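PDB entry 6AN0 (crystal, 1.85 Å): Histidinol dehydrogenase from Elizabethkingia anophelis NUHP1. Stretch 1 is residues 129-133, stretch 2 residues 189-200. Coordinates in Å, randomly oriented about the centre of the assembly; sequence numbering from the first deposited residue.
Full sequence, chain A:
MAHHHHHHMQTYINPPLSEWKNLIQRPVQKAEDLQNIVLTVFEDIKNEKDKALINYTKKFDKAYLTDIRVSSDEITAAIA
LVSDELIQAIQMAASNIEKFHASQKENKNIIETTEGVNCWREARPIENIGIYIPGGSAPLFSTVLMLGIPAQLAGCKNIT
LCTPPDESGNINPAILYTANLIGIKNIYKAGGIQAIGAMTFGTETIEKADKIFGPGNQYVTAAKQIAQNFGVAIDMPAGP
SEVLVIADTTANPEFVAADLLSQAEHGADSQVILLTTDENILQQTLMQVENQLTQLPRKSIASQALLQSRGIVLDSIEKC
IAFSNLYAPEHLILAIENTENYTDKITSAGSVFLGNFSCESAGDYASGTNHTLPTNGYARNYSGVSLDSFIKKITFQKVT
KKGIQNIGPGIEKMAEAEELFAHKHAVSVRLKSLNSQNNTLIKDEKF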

ATOM      1  N   ILE A 129     -11.190   7.008  -8.212  1.00 16.43           N
ATOM      2  CA  ILE A 129      -9.803   7.457  -8.130  1.00 20.78           C
ATOM      3  C   ILE A 129      -9.806   8.977  -8.113  1.00 18.35           C
ATOM      4  O   ILE A 129     -10.476   9.603  -8.943  1.00 22.93           O
ATOM      5  CB  ILE A 129      -8.986   6.937  -9.329  1.00 21.09           C
ATOM      6  CG1 ILE A 129      -8.949   5.396  -9.343  1.00 27.35           C
ATOM      7  CG2 ILE A 129      -7.614   7.592  -9.384  1.00 21.06           C
ATOM      8  CD1 ILE A 129      -8.226   4.773  -8.176  1.00 23.84           C
ATOM      9  N   GLY A 130      -9.061   9.572  -7.182  1.00 18.03           N
ATOM     10  CA  GLY A 130      -8.851  11.017  -7.151  1.00 21.18           C
ATOM     11  C   GLY A 130      -7.395  11.355  -7.435  1.00 18.90           C
ATOM     12  O   GLY A 130      -6.488  10.737  -6.872  1.00 20.80           O
ATOM     13  N   ILE A 131      -7.185  12.347  -8.311  1.00 16.71           N
ATOM     14  CA  ILE A 131      -5.845  12.796  -8.692  1.00 15.39           C
ATOM     15  C   ILE A 131      -5.734  14.279  -8.368  1.00 20.74           C
ATOM     16  O   ILE A 131      -6.569  15.075  -8.811  1.00 19.17           O
ATOM     17  CB  ILE A 131      -5.556  12.557 -10.190  1.00 18.40           C
ATOM     18  CG1 ILE A 131      -5.564  11.058 -10.518  1.00 18.14           C
ATOM     19  CG2 ILE A 131      -4.209  13.192 -10.583  1.00 17.46           C
ATOM     20  CD1 ILE A 131      -5.640  10.759 -12.047  1.00 21.16           C
ATOM     21  N   TYR A 132      -4.701  14.644  -7.614  1.00 16.92           N
ATOM     22  CA  TYR A 132      -4.390  16.036  -7.313  1.00 17.24           C
ATOM     23  C   TYR A 132      -3.207  16.499  -8.152  1.00 21.97           C
ATOM     24  O   TYR A 132      -2.166  15.836  -8.166  1.00 24.48           O
ATOM     25  CB  TYR A 132      -4.056  16.208  -5.831  1.00 19.13           C
ATOM     26  CG  TYR A 132      -3.843  17.665  -5.540  1.00 21.36           C
ATOM     27  CD1 TYR A 132      -4.930  18.522  -5.465  1.00 26.50           C
ATOM     28  CD2 TYR A 132      -2.567  18.204  -5.445  1.00 20.23           C
ATOM     29  CE1 TYR A 132      -4.766  19.875  -5.249  1.00 29.27           C
ATOM     30  CE2 TYR A 132      -2.397  19.579  -5.218  1.00 26.34           C
ATOM     31  CZ  TYR A 132      -3.506  20.395  -5.128  1.00 28.99           C
ATOM     32  OH  TYR A 132      -3.385  21.753  -4.903  1.00 29.22           O
ATOM     33  N   ILE A 133      -3.351  17.652  -8.814  1.00 20.11           N
ATOM     34  CA  ILE A 133      -2.293  18.229  -9.633  1.00 18.42           C
ATOM     35  C   ILE A 133      -2.066  19.667  -9.183  1.00 23.54           C
ATOM     36  O   ILE A 133      -2.957  20.507  -9.343  1.00 23.89           O
ATOM     37  CB  ILE A 133      -2.629  18.196 -11.136  1.00 20.06           C
ATOM     38  CG1 ILE A 133      -2.904  16.760 -11.622  1.00 25.33           C
ATOM     39  CG2 ILE A 133      -1.524  18.861 -11.951  1.00 24.05           C
ATOM     40  CD1 ILE A 133      -1.674  15.880 -11.655  1.00 30.04           C
ATOM     41  N   LYS A 189     -11.906  22.680 -10.628  1.00 25.40           N
ATOM     42  CA  LYS A 189     -11.073  23.823 -10.254  1.00 20.99           C
ATOM     43  C   LYS A 189     -11.015  23.885  -8.732  1.00 28.42           C
ATOM     44  O   LYS A 189     -11.856  24.509  -8.086  1.00 31.35           O
ATOM     45  CB  LYS A 189     -11.645  25.107 -10.831  1.00 20.87           C
ATOM     46  CG  LYS A 189     -11.754  25.137 -12.346  1.00 24.29           C
ATOM     47  CD  LYS A 189     -12.437  26.434 -12.789  1.00 24.64           C
ATOM     48  CE  LYS A 189     -12.591  26.492 -14.296  1.00 29.81           C
ATOM     49  NZ  LYS A 189     -13.130  27.809 -14.756  1.00 32.85           N
ATOM     50  N   ALA A 190     -10.007  23.236  -8.152  1.00 24.27           N
ATOM     51  CA  ALA A 190      -9.877  23.176  -6.699  1.00 26.42           C
ATOM     52  C   ALA A 190      -8.454  22.787  -6.339  1.00 21.98           C
ATOM     53  O   ALA A 190      -7.857  21.925  -6.993  1.00 23.61           O
ATOM     54  CB  ALA A 190     -10.846  22.159  -6.080  1.00 23.34           C
ATOM     55  N   GLY A 191      -7.924  23.397  -5.278  1.00 25.55           N
ATOM     56  CA  GLY A 191      -6.588  23.082  -4.817  1.00 24.52           C
ATOM     57  C   GLY A 191      -6.542  22.896  -3.311  1.00 22.90           C
ATOM     58  O   GLY A 191      -7.543  23.060  -2.609  1.00 23.72           O
ATOM     59  N   GLY A 192      -5.345  22.552  -2.837  1.00 22.12           N
ATOM     60  CA  GLY A 192      -5.026  22.632  -1.416  1.00 27.56           C
ATOM     61  C   GLY A 192      -5.798  21.648  -0.549  1.00 21.66           C
ATOM     62  O   GLY A 192      -6.255  20.595  -0.997  1.00 18.83           O
ATOM     63  N   ILE A 193      -5.916  22.009   0.738  1.00 22.90           N
ATOM     64  CA  ILE A 193      -6.610  21.142   1.690  1.00 23.11           C
ATOM     65  C   ILE A 193      -8.054  20.921   1.252  1.00 21.49           C
ATOM     66  O   ILE A 193      -8.586  19.806   1.358  1.00 22.27           O
ATOM     67  CB  ILE A 193      -6.543  21.726   3.115  1.00 25.93           C
ATOM     68  CG1 ILE A 193      -5.096  21.899   3.589  1.00 21.74           C
ATOM     69  CG2 ILE A 193      -7.278  20.805   4.099  1.00 21.95           C
ATOM     70  CD1 ILE A 193      -5.000  22.752   4.901  1.00 22.45           C
ATOM     71  N   GLN A 194      -8.712  21.977   0.757  1.00 23.84           N
ATOM     72  CA  GLN A 194     -10.125  21.860   0.408  1.00 21.29           C
ATOM     73  C   GLN A 194     -10.352  20.890  -0.747  1.00 25.64           C
ATOM     74  O   GLN A 194     -11.361  20.174  -0.752  1.00 21.97           O
ATOM     75  CB  GLN A 194     -10.728  23.248   0.106  1.00 21.59           C
ATOM     76  CG  GLN A 194     -10.063  24.065  -1.046  1.00 22.95           C
ATOM     77  CD  GLN A 194      -8.855  24.898  -0.595  1.00 25.93           C
ATOM     78  OE1 GLN A 194      -8.313  24.696   0.492  1.00 25.33           O
ATOM     79  NE2 GLN A 194      -8.430  25.836  -1.443  1.00 26.75           N
ATOM     80  N   ALA A 195      -9.425  20.815  -1.709  1.00 18.98           N
ATOM     81  CA  ALA A 195      -9.550  19.813  -2.765  1.00 21.65           C
ATOM     82  C   ALA A 195      -9.434  18.401  -2.203  1.00 23.29           C
ATOM     83  O   ALA A 195     -10.220  17.514  -2.565  1.00 20.07           O
ATOM     84  CB  ALA A 195      -8.497  20.034  -3.856  1.00 21.40           C
ATOM     85  N   ILE A 196      -8.449  18.168  -1.329  1.00 20.56           N
ATOM     86  CA  ILE A 196      -8.305  16.846  -0.714  1.00 18.68           C
ATOM     87  C   ILE A 196      -9.558  16.499   0.083  1.00 23.27           C
ATOM     88  O   ILE A 196     -10.033  15.354   0.061  1.00 21.83           O
ATOM     89  CB  ILE A 196      -7.038  16.802   0.171  1.00 23.99           C
ATOM     90  CG1 ILE A 196      -5.774  17.058  -0.658  1.00 21.23           C
ATOM     91  CG2 ILE A 196      -6.942  15.474   0.926  1.00 23.25           C
ATOM     92  CD1 ILE A 196      -5.661  16.154  -1.900  1.00 21.08           C
ATOM     93  N   GLY A 197     -10.110  17.483   0.801  1.00 23.69           N
ATOM     94  CA  GLY A 197     -11.316  17.239   1.581  1.00 19.82           C
ATOM     95  C   GLY A 197     -12.510  16.923   0.702  1.00 24.54           C
ATOM     96  O   GLY A 197     -13.313  16.035   1.018  1.00 24.22           O
ATOM     97  N   ALA A 198     -12.626  17.623  -0.430  1.00 18.92           N
ATOM     98  CA  ALA A 198     -13.711  17.336  -1.359  1.00 21.28           C
ATOM     99  C   ALA A 198     -13.620  15.902  -1.885  1.00 18.27           C
ATOM    100  O   ALA A 198     -14.637  15.208  -1.995  1.00 22.32           O
ATOM    101  CB  ALA A 198     -13.693  18.345  -2.504  1.00 22.18           C
ATOM    102  N   MET A 199     -12.417  15.433  -2.201  1.00 18.22           N
ATOM    103  CA  MET A 199     -12.302  14.049  -2.663  1.00 20.30           C
ATOM    104  C   MET A 199     -12.429  13.045  -1.529  1.00 22.59           C
ATOM    105  O   MET A 199     -12.762  11.883  -1.779  1.00 24.18           O
ATOM    106  CB  MET A 199     -10.986  13.843  -3.410  1.00 20.61           C
ATOM    107  CG  MET A 199     -10.929  14.646  -4.726  1.00 18.90           C
ATOM    108  SD  MET A 199      -9.444  14.321  -5.708  1.00 23.98           S
ATOM    109  CE  MET A 199      -8.183  15.169  -4.757  1.00 23.67           C
ATOM    110  N   THR A 200     -12.215  13.476  -0.288  1.00 20.86           N
ATOM    111  CA  THR A 200     -12.338  12.577   0.855  1.00 20.88           C
ATOM    112  C   THR A 200     -13.789  12.405   1.285  1.00 23.73           C
ATOM    113  O   THR A 200     -14.227  11.285   1.565  1.00 24.71           O
ATOM    114  CB  THR A 200     -11.487  13.111   2.010  1.00 27.28           C
ATOM    115  OG1 THR A 200     -10.108  13.088   1.626  1.00 22.53           O
ATOM    116  CG2 THR A 200     -11.703  12.307   3.305  1.00 28.49           C
TER

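The one hydrogen bond that joins these two segments runs from the backbone of a glycine to the tip of a tyrosine side chain. The amide N of G192 donates to OH of Y132 at 3.0 Å, with an N-H...O angle of 172°, so the hydrogen points almost straight at the phenolic oxygen. The amide belongs to the N-terminal region of the helix, and the first turn of a helix has amides with no carbonyl of a preceding turn to bind. Here a side chain from a distant part of the chain serves as the acceptor.

Tyrosine suits this position because its length carries the hydroxyl from a backbone level with I196 (CA of Y132 to CA of I196, 7.7 Å) back along the helix to the amide N of G192. The strand 129-132 and the helix 192-200 run antiparallel, at 175°, and their axes come no closer than 9.5 Å. Y132, with chi1 at -176° (t), sends its ring along the helix toward the loop that precedes it, and it contributes by far the largest covered area of any residue in the contact, 100 Å² of a summed 260 Å².

The backbone around the hydroxyl is built of small residues. CA of G191 lies 3.5 Å from OH of Y132, at the edge of the ring and near its plane. A CB modelled on G191 would sit 3.3 Å from that same OH, a tight approach that the absence of a side chain avoids. At G192 the argument is different: a CB would point away from the strand and remain 5.0 Å from OH of Y132, but the phi of 67° by itself favours glycine.

Farther along the ring, apolar atoms take over. A195 points toward the strand, and its CB packs 4.0 Å from CE1 of Y132; a methyl group fills the space while letting the ring lie close to the helix. I196 starts out sideways, but its side chain, with chi1 and chi2 both m, brings CD1 to 4.2 Å from CB of Y132. The CG1-CD1 arm thus reaches the base of the tyrosine from a position whose CA-to-CB bond does not aim at it.

One helical turn beyond A195, M199 meets the strand backbone at G130 and I131. Its SD is 3.7 Å from CA of G130 and 4.0 Å from N of I131, while its CE comes within 4.4 Å of CB of Y132. The long, unbranched thioether can lie along the strand backbone and touch three successive residues. G130 makes room for it: an ideal CB there would point toward the helix and fall 2.7 Å from SD of M199, a clash. This is also where the backbones draw nearest in register, with CA of G130 and CA of M199 6.4 Å apart, against 7.7 Å between CA of Y132 and CA of I196.

The alternation of the strand explains the rest. Y132 points toward the helix, and a CB on G130 would do the same, whereas I129, I131 and I133 direct their CA-to-CB bonds away, leaving their branched side chains to be buried elsewhere in the structure.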